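Local coordinates for aminotransferase (PDB 4ZM4), which is a class-III aminotransferase, a member of the pyridoxal-5'-phosphate-dependent aminotransferase clan, and forms a two-chain assembly, at residues Asp62-Met65 with Gly66-Pro69; Pro397-Arg400 with Arg401-Thr404; Tyr412-Asn416 with Ala417-Trp421. The protein carries 1 engineered substitution. All coordinates share one frame; numbering follows the deposited sequence.

Contact 1: residues Asp62-Met65 with Gly66-Pro69; sequences DLNM and GYGP. With P3B ((3E,4R,5R)-4,5-dihydroxy-3-{[(Z)-{3-hydroxy-2-methyl-5-[(phosphonooxy)methyl]pyridin-4(1H)-ylidene}methyl]imino}cyclohex-1-ene-1-carboxylic acid), chain H.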
loop_
_atom_site.group_PDB
_atom_site.type_symbol
_atom_site.label_atom_id
_atom_site.label_comp_id
_atom_site.label_asym_id
_atom_site.label_seq_id
_atom_site.Cartn_x
_atom_site.Cartn_y
_atom_site.Cartn_z
ATOM N N ASP B 62 -17.052 -1.838 -19.651
ATOM C CA ASP B 62 -16.508 -0.990 -18.600
ATOM C C ASP B 62 -15.744 0.174 -19.185
ATOM O O ASP B 62 -14.773 -0.031 -19.919
ATOM C CB ASP B 62 -15.591 -1.834 -17.723
ATOM C CG ASP B 62 -15.333 -1.210 -16.330
ATOM O OD1 ASP B 62 -15.598 -0.025 -16.154
ATOM O OD2 ASP B 62 -14.873 -1.930 -15.435
ATOM N N LEU B 63 -16.187 1.409 -18.905
ATOM C CA LEU B 63 -15.451 2.605 -19.343
ATOM C C LEU B 63 -14.552 3.143 -18.221
ATOM O O LEU B 63 -13.707 4.006 -18.459
ATOM C CB LEU B 63 -16.409 3.695 -19.810
ATOM C CG LEU B 63 -17.324 3.325 -20.964
ATOM C CD1 LEU B 63 -18.203 4.499 -21.293
ATOM C CD2 LEU B 63 -16.552 2.871 -22.198
ATOM N N ASN B 64 -14.732 2.611 -17.012
ATOM C CA ASN B 64 -13.948 3.006 -15.845
ATOM C C ASN B 64 -12.647 2.196 -15.706
ATOM O O ASN B 64 -11.632 2.727 -15.315
ATOM C CB ASN B 64 -14.816 2.815 -14.603
ATOM C CG ASN B 64 -14.184 3.380 -13.355
ATOM O OD1 ASN B 64 -13.950 4.582 -13.251
ATOM N ND2 ASN B 64 -13.922 2.510 -12.377
ATOM N N MET B 65 -12.716 0.898 -15.978
ATOM C CA MET B 65 -11.538 0.034 -16.030
ATOM C C MET B 65 -10.664 -0.005 -14.779
ATOM O O MET B 65 -9.416 -0.107 -14.870
ATOM C CB MET B 65 -10.684 0.407 -17.259
ATOM C CG MET B 65 -11.407 0.193 -18.586
ATOM S SD MET B 65 -11.953 -1.497 -18.916
ATOM C CE MET B 65 -10.411 -2.409 -18.838
ATOM N N GLY B 66 -11.295 0.052 -13.611
ATOM C CA GLY B 66 -10.549 -0.082 -12.364
ATOM C C GLY B 66 -9.612 1.043 -12.088
ATOM O O GLY B 66 -8.586 0.881 -11.422
ATOM N N TYR B 67 -9.953 2.193 -12.610
ATOM C CA TYR B 67 -9.324 3.454 -12.236
ATOM C C TYR B 67 -7.865 3.684 -12.730
ATOM O O TYR B 67 -7.092 4.386 -12.065
ATOM C CB TYR B 67 -9.466 3.676 -10.717
ATOM C CG TYR B 67 -10.891 3.697 -10.215
ATOM C CD1 TYR B 67 -11.642 4.865 -10.209
ATOM C CD2 TYR B 67 -11.481 2.561 -9.718
ATOM C CE1 TYR B 67 -12.940 4.894 -9.704
ATOM C CE2 TYR B 67 -12.774 2.584 -9.204
ATOM C CZ TYR B 67 -13.509 3.744 -9.205
ATOM O OH TYR B 67 -14.812 3.743 -8.722
ATOM N N GLY B 68 -7.520 3.173 -13.915
ATOM C CA GLY B 68 -6.293 3.597 -14.617
ATOM C C GLY B 68 -5.197 2.603 -15.008
ATOM O O GLY B 68 -4.413 2.899 -15.904
ATOM N N PRO B 69 -5.096 1.454 -14.331
ATOM C CA PRO B 69 -3.954 0.543 -14.604
ATOM C C PRO B 69 -3.986 -0.215 -15.928
ATOM O O PRO B 69 -2.930 -0.596 -16.417
ATOM C CB PRO B 69 -4.008 -0.491 -13.465
ATOM C CG PRO B 69 -5.064 -0.040 -12.537
ATOM C CD PRO B 69 -5.956 0.940 -13.259
HETATM O OAH P3B H . -3.359 5.193 -2.794
HETATM P PBA P3B H . -3.580 4.835 -4.322
HETATM O OAI P3B H . -5.064 4.653 -4.431
HETATM O OAC P3B H . -2.858 3.574 -4.767
HETATM O OAQ P3B H . -3.080 6.246 -5.069
HETATM C CAM P3B H . -3.377 7.574 -4.530
HETATM C CAV P3B H . -3.380 8.442 -5.594
HETATM C CAL P3B H . -2.260 9.244 -5.760
HETATM N NAP P3B H . -2.217 10.096 -6.855
HETATM C CAU P3B H . -3.247 10.140 -7.767
HETATM C CAA P3B H . -3.213 11.006 -8.827
HETATM C CAW P3B H . -4.330 9.400 -7.587
HETATM O OAE P3B H . -5.307 9.493 -8.517
HETATM C CAX P3B H . -4.449 8.495 -6.531
HETATM C CAJ P3B H . -5.645 7.712 -6.364
HETATM N NAO P3B H . -6.766 7.931 -7.130
HETATM C CAT P3B H . -7.949 7.276 -6.905
HETATM C CAK P3B H . -8.241 6.446 -5.787
HETATM C CAS P3B H . -9.479 5.860 -5.548
HETATM C CAR P3B H . -9.704 4.998 -4.458
HETATM O OAD P3B H . -10.775 4.391 -4.301
HETATM O OAB P3B H . -8.902 4.857 -3.568
HETATM C CAN P3B H . -10.436 5.851 -6.486
HETATM C CAY P3B H . -10.201 6.598 -7.808
HETATM O OAF P3B H . -11.481 7.212 -8.048
HETATM C CAZ P3B H . -8.996 7.625 -7.827
HETATM O OAG P3B H . -8.479 8.014 -9.152
HETATM O O HOH W 1 -14.095 -0.390 -13.289
#
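The side-chain amide of Asn-64 stands nearly upright on one face of the Tyr-67 ring, the two planes 87° apart. Its nitrogen leads: Asn-64 ND2 lies above the middle of the ring, 3.4 Å from Tyr-67 CZ, while Asn-64 OD1 hangs over one side, 3.7 Å from Tyr-67 CE1. A chi1 of -172° sets Asn-64 CG opposite the backbone N and beside the carbonyl carbon, bringing the amide to the phenol. The opposite face meets P3B CAN toward its rim, OAF of the ligand comes within 3.2 Å of Tyr-67 CD1, and Val-310 of the second subunit packs on this tyrosine. The loop following strand 59-62 thus forms part of the ligand pocket of this class-III aminotransferase. Met-65 and Gly-66, both with positive phi, form the turn that Tyr-67 N closes by bonding to Asn-64 O at 3.2 Å. Behind it Asp-62 makes an Asx turn, its OD1 accepting from Asn-64 N at 2.9 Å, extended to an Asx motif by a second bond, from Met-65 N at 3.0 Å; both donors arrive over the same face of the carboxylate. Asp-62 OD2 takes a hydrogen bond from a water 2.8 Å away and is also bonded to Tyr-74 OH. That water in turn accepts from Gly-66 N and from Asn-64 ND2, at 3.0 Å from the latter, which helps fix the amide with its nitrogen over the ring.

Contact 2: residues Pro397-Arg400 with Arg401-Thr404; sequences PRHR and RLQT
Arg-398 O and Leu-402 N are joined by a 2.8 Å hydrogen bond, and His-399 O and Gln-403 N by one of 2.9 Å, both i to i+4 links of helix 396-408. Arg-400 O accepts from Thr-404 N and also from a water 2.7 Å away. The same water donates to Gln-403 OE1 at 2.8 Å and accepts from Thr-404 OG1 at 2.6 Å, so it ties two side chains to a carbonyl one turn back; the other end of the Gln-403 amide, NE2, is bonded to Phe-413 O. Farther out, Arg-398 and Arg-401 run alongside each other in the same direction. Bends at chi2 (143°) and chi3 fold Arg-401 back until its NH2 rests 3.6 Å from Arg-398 CG, above one face of the Arg-398 guanidinium and toward its rim, with the two planes 63° apart. On the buried side Leu-402 CD2 approaches His-399 CE1 at 4.4 Å, and Leu-402 packs on helix 429-444. The neighbouring positive charges are probably tolerated because Arg-398 has a salt bridge to Asp-395 while Arg-401 NH1 is bonded to Leu-446 O.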
loop_
_atom_site.group_PDB
_atom_site.type_symbol
_atom_site.label_atom_id
_atom_site.label_comp_id
_atom_site.label_asym_id
_atom_site.label_seq_id
_atom_site.Cartn_x
_atom_site.Cartn_y
_atom_site.Cartn_z
ATOM N N PRO B 397 -27.181 15.636 -10.605
ATOM C CA PRO B 397 -28.273 14.663 -10.482
ATOM C C PRO B 397 -28.649 13.985 -11.793
ATOM O O PRO B 397 -28.916 12.780 -11.792
ATOM C CB PRO B 397 -29.441 15.504 -9.962
ATOM C CG PRO B 397 -28.770 16.617 -9.196
ATOM C CD PRO B 397 -27.513 16.920 -9.961
ATOM N N ARG B 398 -28.659 14.735 -12.896
ATOM C CA ARG B 398 -28.940 14.131 -14.198
ATOM C C ARG B 398 -27.822 13.183 -14.628
ATOM O O ARG B 398 -28.105 12.127 -15.166
ATOM C CB ARG B 398 -29.190 15.159 -15.293
ATOM C CG ARG B 398 -30.653 15.505 -15.493
ATOM C CD ARG B 398 -30.905 16.399 -16.711
ATOM N NE ARG B 398 -32.318 16.739 -16.818
ATOM C CZ ARG B 398 -32.940 17.645 -16.081
ATOM N NH1 ARG B 398 -32.282 18.395 -15.213
ATOM N NH2 ARG B 398 -34.240 17.812 -16.228
ATOM N N HIS B 399 -26.568 13.527 -14.370
ATOM C CA HIS B 399 -25.485 12.611 -14.717
ATOM C C HIS B 399 -25.584 11.292 -13.944
ATOM O O HIS B 399 -25.496 10.232 -14.554
ATOM C CB HIS B 399 -24.094 13.244 -14.546
ATOM C CG HIS B 399 -23.072 12.621 -15.428
ATOM N ND1 HIS B 399 -22.886 13.028 -16.727
ATOM C CD2 HIS B 399 -22.236 11.575 -15.234
ATOM C CE1 HIS B 399 -21.948 12.286 -17.290
ATOM N NE2 HIS B 399 -21.537 11.396 -16.404
ATOM N N ARG B 400 -25.829 11.361 -12.630
ATOM C CA ARG B 400 -26.077 10.163 -11.824
ATOM C C ARG B 400 -27.177 9.333 -12.432
ATOM O O ARG B 400 -27.109 8.096 -12.469
ATOM C CB ARG B 400 -26.445 10.506 -10.368
ATOM C CG ARG B 400 -25.294 11.004 -9.508
ATOM C CD ARG B 400 -25.570 11.004 -8.005
ATOM N NE ARG B 400 -25.151 9.727 -7.407
ATOM C CZ ARG B 400 -23.883 9.354 -7.178
ATOM N NH1 ARG B 400 -22.852 10.153 -7.480
ATOM N NH2 ARG B 400 -23.636 8.167 -6.638
ATOM N N ARG B 401 -28.216 10.007 -12.889
ATOM C CA ARG B 401 -29.391 9.318 -13.416
ATOM C C ARG B 401 -29.018 8.667 -14.725
ATOM O O ARG B 401 -29.284 7.476 -14.936
ATOM C CB ARG B 401 -30.538 10.315 -13.580
ATOM C CG ARG B 401 -31.926 9.719 -13.733
ATOM C CD ARG B 401 -32.968 10.552 -13.017
ATOM N NE ARG B 401 -33.055 11.961 -13.326
ATOM C CZ ARG B 401 -33.558 12.488 -14.427
ATOM N NH1 ARG B 401 -33.928 11.718 -15.454
ATOM N NH2 ARG B 401 -33.646 13.793 -14.523
ATOM N N LEU B 402 -28.272 9.396 -15.552
ATOM C CA LEU B 402 -27.709 8.832 -16.795
ATOM C C LEU B 402 -26.857 7.579 -16.581
ATOM O O LEU B 402 -26.937 6.642 -17.378
ATOM C CB LEU B 402 -26.883 9.877 -17.539
ATOM C CG LEU B 402 -26.377 9.485 -18.919
ATOM C CD1 LEU B 402 -27.550 9.356 -19.884
ATOM C CD2 LEU B 402 -25.363 10.497 -19.433
ATOM N N GLN B 403 -26.049 7.528 -15.529
ATOM C CA GLN B 403 -25.181 6.358 -15.386
ATOM C C GLN B 403 -25.928 5.105 -14.912
ATOM O O GLN B 403 -25.575 4.013 -15.332
ATOM C CB GLN B 403 -23.878 6.633 -14.569
ATOM C CG GLN B 403 -23.828 6.217 -13.117
ATOM C CD GLN B 403 -23.867 4.731 -12.815
ATOM O OE1 GLN B 403 -24.682 4.322 -12.028
ATOM N NE2 GLN B 403 -22.951 3.963 -13.340
ATOM N N THR B 404 -26.955 5.250 -14.068
ATOM C CA THR B 404 -27.875 4.109 -13.757
ATOM C C THR B 404 -28.470 3.549 -15.040
ATOM O O THR B 404 -28.535 2.331 -15.228
ATOM C CB THR B 404 -29.018 4.537 -12.805
ATOM O OG1 THR B 404 -28.486 4.877 -11.523
ATOM C CG2 THR B 404 -30.052 3.448 -12.627
HETATM O O HOH W 2 -26.307 6.180 -10.806
#

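Contact 3: residues Tyr412-Asn416 with Ala417-Trp421; sequences YFHPN and ALEPW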
loop_
_atom_site.group_PDB
_atom_site.type_symbol
_atom_site.label_atom_id
_atom_site.label_comp_id
_atom_site.label_asym_id
_atom_site.label_seq_id
_atom_site.Cartn_x
_atom_site.Cartn_y
_atom_site.Cartn_z
ATOM N N TYR B 412 -20.779 0.622 -17.994
ATOM C CA TYR B 412 -20.469 1.200 -16.705
ATOM C C TYR B 412 -19.467 2.338 -16.814
ATOM O O TYR B 412 -18.353 2.141 -17.293
ATOM C CB TYR B 412 -19.925 0.154 -15.729
ATOM C CG TYR B 412 -19.561 0.738 -14.391
ATOM C CD1 TYR B 412 -20.532 1.066 -13.471
ATOM C CD2 TYR B 412 -18.234 1.016 -14.057
ATOM C CE1 TYR B 412 -20.223 1.636 -12.240
ATOM C CE2 TYR B 412 -17.908 1.594 -12.826
ATOM C CZ TYR B 412 -18.911 1.897 -11.923
ATOM O OH TYR B 412 -18.601 2.450 -10.700
ATOM N N PHE B 413 -19.853 3.504 -16.286
ATOM C CA PHE B 413 -18.915 4.535 -15.898
ATOM C C PHE B 413 -19.269 5.018 -14.474
ATOM O O PHE B 413 -20.345 4.734 -14.009
ATOM C CB PHE B 413 -18.883 5.679 -16.925
ATOM C CG PHE B 413 -20.221 6.261 -17.246
ATOM C CD1 PHE B 413 -20.729 7.283 -16.481
ATOM C CD2 PHE B 413 -20.970 5.788 -18.293
ATOM C CE1 PHE B 413 -21.967 7.818 -16.756
ATOM C CE2 PHE B 413 -22.204 6.331 -18.585
ATOM C CZ PHE B 413 -22.708 7.354 -17.819
ATOM N N HIS B 414 -18.365 5.753 -13.813
ATOM C CA HIS B 414 -18.598 6.259 -12.450
ATOM C C HIS B 414 -19.727 7.323 -12.469
ATOM O O HIS B 414 -19.756 8.165 -13.354
ATOM C CB HIS B 414 -17.325 6.867 -11.878
ATOM C CG HIS B 414 -17.357 7.088 -10.399
ATOM N ND1 HIS B 414 -18.124 8.062 -9.797
ATOM C CD2 HIS B 414 -16.668 6.489 -9.401
ATOM C CE1 HIS B 414 -17.947 8.028 -8.495
ATOM N NE2 HIS B 414 -17.046 7.101 -8.229
ATOM N N PRO B 415 -20.641 7.280 -11.491
ATOM C CA PRO B 415 -21.781 8.203 -11.473
ATOM C C PRO B 415 -21.468 9.676 -11.288
ATOM O O PRO B 415 -22.316 10.508 -11.636
ATOM C CB PRO B 415 -22.632 7.735 -10.288
ATOM C CG PRO B 415 -21.868 6.659 -9.615
ATOM C CD PRO B 415 -20.808 6.168 -10.542
ATOM N N ASN B 416 -20.313 9.991 -10.717
ATOM C CA ASN B 416 -19.885 11.348 -10.549
ATOM C C ASN B 416 -19.295 11.827 -11.874
ATOM O O ASN B 416 -18.355 11.246 -12.403
ATOM C CB ASN B 416 -18.859 11.445 -9.421
ATOM C CG ASN B 416 -18.467 12.869 -9.102
ATOM O OD1 ASN B 416 -18.613 13.785 -9.921
ATOM N ND2 ASN B 416 -17.981 13.073 -7.911
ATOM N N ALA B 417 -19.834 12.905 -12.409
ATOM C CA ALA B 417 -19.401 13.385 -13.712
ATOM C C ALA B 417 -17.910 13.762 -13.773
ATOM O O ALA B 417 -17.301 13.718 -14.837
ATOM C CB ALA B 417 -20.270 14.574 -14.120
ATOM N N LEU B 418 -17.348 14.175 -12.649
ATOM C CA LEU B 418 -15.949 14.586 -12.572
ATOM C C LEU B 418 -14.963 13.420 -12.521
ATOM O O LEU B 418 -13.764 13.630 -12.636
ATOM C CB LEU B 418 -15.738 15.453 -11.344
ATOM C CG LEU B 418 -16.581 16.735 -11.275
ATOM C CD1 LEU B 418 -16.464 17.343 -9.903
ATOM C CD2 LEU B 418 -16.154 17.730 -12.322
ATOM N N GLU B 419 -15.442 12.193 -12.379
ATOM C CA GLU B 419 -14.565 11.034 -12.399
ATOM C C GLU B 419 -14.318 10.557 -13.840
ATOM O O GLU B 419 -15.247 10.265 -14.569
ATOM C CB GLU B 419 -15.161 9.908 -11.575
ATOM C CG GLU B 419 -15.210 10.213 -10.082
ATOM C CD GLU B 419 -13.845 10.255 -9.447
ATOM O OE1 GLU B 419 -12.855 9.808 -10.064
ATOM O OE2 GLU B 419 -13.744 10.770 -8.320
ATOM N N PRO B 420 -13.050 10.461 -14.243
ATOM C CA PRO B 420 -12.763 10.187 -15.642
ATOM C C PRO B 420 -13.085 8.748 -16.109
ATOM O O PRO B 420 -13.249 7.844 -15.284
ATOM C CB PRO B 420 -11.262 10.478 -15.739
ATOM C CG PRO B 420 -10.730 10.189 -14.379
ATOM C CD PRO B 420 -11.820 10.565 -13.425
ATOM N N TRP B 421 -13.238 8.590 -17.427
ATOM C CA TRP B 421 -13.183 7.296 -18.130
ATOM C C TRP B 421 -11.720 6.974 -18.447
ATOM O O TRP B 421 -10.926 7.875 -18.799
ATOM C CB TRP B 421 -13.906 7.410 -19.490
ATOM C CG TRP B 421 -15.383 7.739 -19.455
ATOM C CD1 TRP B 421 -16.134 8.075 -18.373
ATOM C CD2 TRP B 421 -16.264 7.802 -20.585
ATOM N NE1 TRP B 421 -17.422 8.330 -18.758
ATOM C CE2 TRP B 421 -17.529 8.150 -20.108
ATOM C CE3 TRP B 421 -16.100 7.582 -21.960
ATOM C CZ2 TRP B 421 -18.631 8.293 -20.962
ATOM C CZ3 TRP B 421 -17.176 7.733 -22.791
ATOM C CH2 TRP B 421 -18.428 8.065 -22.298
HETATM O O HOH W 3 -17.571 9.176 -15.019
HETATM O O HOH W 4 -15.748 6.067 -15.103
HETATM O O HOH W 5 -22.581 13.170 -11.191
#
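A type I beta turn from Asn-416 to Glu-419 reverses the connection between strands 411-412 and 421-422, and brings Glu-419 to the pocket of this class-III aminotransferase, where it touches P3B. The turn is closed by Glu-419 N bonding to Asn-416 O at 3.1 Å. Asn-416 supplies a second acceptor from its side chain: OD1 takes the hydrogen of Leu-418 N at 3.0 Å, from above the amide plane, and makes an Asx turn. The backbone N of Asn-416 points back at the imidazole of His-414, meeting ND1 at 3.1 Å in the plane of the ring. This bond fixes the rotation of the imidazole and presents a face to Glu-419, whose CG sits 3.7 Å from the His-414 ring centroid and only 12° off its normal, a CH-pi contact. Farther back, Phe-413 and Trp-421 lie side by side and point the same way. With chi1 53° Phe-413 CG lies between its backbone N and carbonyl carbon, and Phe-413 CB meets Trp-421 NE1 at 3.5 Å; the phenyl and the five-membered indole ring are inclined at 34°, an oblique aromatic pair. Waters bridge the two arms of the loop. One of them accepts from His-414 N at 2.9 Å and donates to Pro-420 O at 3.1 Å.

How the contacts relate
Contact 1 is fully buried, contact 3 partly so, and contact 2 belongs to a helix with arginines at the surface. Contacts 1 and 3 both border P3B, through Tyr-67 and Glu-419, and meet where Leu-63 N probably bonds to Tyr-412 O and Tyr-67 OH packs against His-414 CD2. Contact 2 touches only contact 3 of the other two: His-399 lies on Phe-413 and Ala-417, and Gln-403 on Pro-415. Contacts 1 and 3 both combine Asx turns, of Asp-62 and Asn-416, with aromatic rings, whereas regular helical bonds and neighbouring arginines of like charge dominate 397-404. The loop 412-421 therefore lies between the outer helix and the pocket-side loop 62-69.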